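Local coordinates for protein bacterial regulatory proteins, TetR family (Nitrosomonas europaea, PDB 3NI7) that probably binds DNA as a transcriptional regulator of the TetR family, through a predicted helix-turn-helix motif, at residues 86-89 / 90-94. Residues are numbered along the deposited sequence; the frame is centred on the assembly and turned at random.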
loop_
_atom_site.group_PDB
_atom_site.type_symbol
_atom_site.label_atom_id
_atom_site.label_comp_id
_atom_site.label_asym_id
_atom_site.label_seq_id
_atom_site.Cartn_x
_atom_site.Cartn_y
_atom_site.Cartn_z
ATOM N N HIS A 86 16.719 2.745 9.928
ATOM C CA HIS A 86 16.761 2.496 11.329
ATOM C C HIS A 86 15.425 2.874 11.990
ATOM O O HIS A 86 14.864 2.110 12.794
ATOM C CB HIS A 86 17.914 3.251 11.945
ATOM C CG HIS A 86 18.274 2.739 13.294
ATOM N ND1 HIS A 86 17.352 2.650 14.327
ATOM C CD2 HIS A 86 19.439 2.233 13.776
ATOM C CE1 HIS A 86 17.940 2.129 15.393
ATOM N NE2 HIS A 86 19.204 1.869 15.088
ATOM N N LEU A 87 14.895 4.046 11.666
ATOM C CA LEU A 87 13.635 4.475 12.252
ATOM C C LEU A 87 12.510 3.548 11.855
ATOM O O LEU A 87 11.652 3.263 12.663
ATOM C CB LEU A 87 13.274 5.886 11.805
ATOM C CG LEU A 87 14.295 6.972 12.146
ATOM C CD1 LEU A 87 13.970 8.258 11.384
ATOM C CD2 LEU A 87 14.335 7.148 13.673
ATOM N N ILE A 88 12.465 3.100 10.610
ATOM C CA ILE A 88 11.314 2.313 10.201
ATOM C C ILE A 88 11.368 1.018 10.965
ATOM O O ILE A 88 10.351 0.525 11.510
ATOM C CB ILE A 88 11.227 2.067 8.694
ATOM C CG1 ILE A 88 10.933 3.393 7.955
ATOM C CG2 ILE A 88 10.079 1.116 8.407
ATOM C CD1 ILE A 88 11.095 3.287 6.390
HETATM N N MSE A 89 12.572 0.511 11.102
HETATM C CA MSE A 89 12.728 -0.733 11.829
HETATM C C MSE A 89 12.297 -0.603 13.288
HETATM O O MSE A 89 11.536 -1.427 13.741
HETATM C CB MSE A 89 14.161 -1.307 11.677
HETATM C CG MSE A 89 14.442 -1.960 10.306
HETATM SE SE MSE A 89 12.947 -3.012 9.524
HETATM C CE MSE A 89 12.525 -4.276 11.001
ATOM N N ILE A 90 12.714 0.451 13.993
ATOM C CA ILE A 90 12.235 0.691 15.371
ATOM C C ILE A 90 10.717 0.680 15.395
ATOM O O ILE A 90 10.076 0.078 16.228
ATOM C CB ILE A 90 12.671 2.045 15.924
ATOM C CG1 ILE A 90 14.165 2.090 16.175
ATOM C CG2 ILE A 90 12.032 2.255 17.238
ATOM C CD1 ILE A 90 14.575 1.352 17.421
ATOM N N TRP A 91 10.132 1.341 14.443
ATOM C CA TRP A 91 8.685 1.386 14.392
ATOM C C TRP A 91 8.140 -0.038 14.265
ATOM O O TRP A 91 7.209 -0.417 14.974
ATOM C CB TRP A 91 8.271 2.212 13.182
ATOM C CG TRP A 91 6.912 2.676 13.175
ATOM C CD1 TRP A 91 6.400 3.639 13.946
ATOM C CD2 TRP A 91 5.877 2.267 12.281
ATOM N NE1 TRP A 91 5.073 3.853 13.627
ATOM C CE2 TRP A 91 4.727 3.014 12.609
ATOM C CE3 TRP A 91 5.811 1.339 11.229
ATOM C CZ2 TRP A 91 3.516 2.854 11.956
ATOM C CZ3 TRP A 91 4.620 1.162 10.572
ATOM C CH2 TRP A 91 3.471 1.916 10.943
ATOM N N LEU A 92 8.714 -0.840 13.366
ATOM C CA LEU A 92 8.132 -2.177 13.164
ATOM C C LEU A 92 8.430 -3.136 14.302
ATOM O O LEU A 92 7.594 -3.973 14.643
ATOM C CB LEU A 92 8.527 -2.741 11.842
ATOM C CG LEU A 92 7.829 -2.026 10.671
ATOM C CD1 LEU A 92 8.717 -2.086 9.419
ATOM C CD2 LEU A 92 6.472 -2.643 10.393
ATOM N N ASP A 93 9.583 -2.965 14.929
ATOM C CA ASP A 93 9.910 -3.719 16.117
ATOM C C ASP A 93 8.923 -3.393 17.258
ATOM O O ASP A 93 8.410 -4.275 17.945
ATOM C CB ASP A 93 11.353 -3.448 16.537
ATOM C CG ASP A 93 12.366 -4.161 15.639
ATOM O OD1 ASP A 93 11.960 -4.866 14.674
ATOM O OD2 ASP A 93 13.581 -4.004 15.892
ATOM N N ALA A 94 8.656 -2.105 17.438
ATOM C CA ALA A 94 7.693 -1.681 18.385
ATOM C C ALA A 94 6.380 -2.445 18.151
ATOM O O ALA A 94 5.816 -3.107 19.070
ATOM C CB ALA A 94 7.483 -0.221 18.258
#
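Ile88 and Leu92 run alongside each other in the same direction, one turn apart on helix 80-96 of this all-helical TetR-family regulator. Their methyls meet at Ile88 CG2 and Leu92 CD1, 3.6 Å apart, and the pair faces helix 149-164, where Ile88 packs on Tyr156 and Leu92 on Phe160 and Trp163. Four successive i to i+4 backbone hydrogen bonds, from Ile90 N to His86 O through Asp93 N to Met89 O, link the two segments.

At the partly exposed margin, His86 presents an edge of its imidazole to Ile90: ND1 stands 3.7 Å from Ile90 CG1, which lies near the ring plane. With CG anti to the backbone N (chi1 -163°) and beside the carbonyl carbon, the ring comes alongside Ile90 CG1. Met89, present as selenomethionine, slants across Asp93; bends at chi2 (-39°) and chi3 bring its CE within 3.8 Å of Asp93 OD1. Its SE also approaches Leu92 CD1, at 4.3 Å. Asp93 OD2 faces Arg175 in a long, weak ion pair, and an asparagine here would probably cost Arg175 this weak, distant opposite charge.

Trp91 sends its indole away from residues 86-89 to pack between two helices, on Ala62 and Met66 of helix 51-69 and against Tyr156 and Phe160 of helix 149-164, whose rings it meets with inclined planes; NE1 is hydrogen-bonded to Asp63 OD1. Next along the chain, Leu92 N donates its hydrogen bond to Ile88 O at 2.8 Å, with an N-H...O angle of 152°.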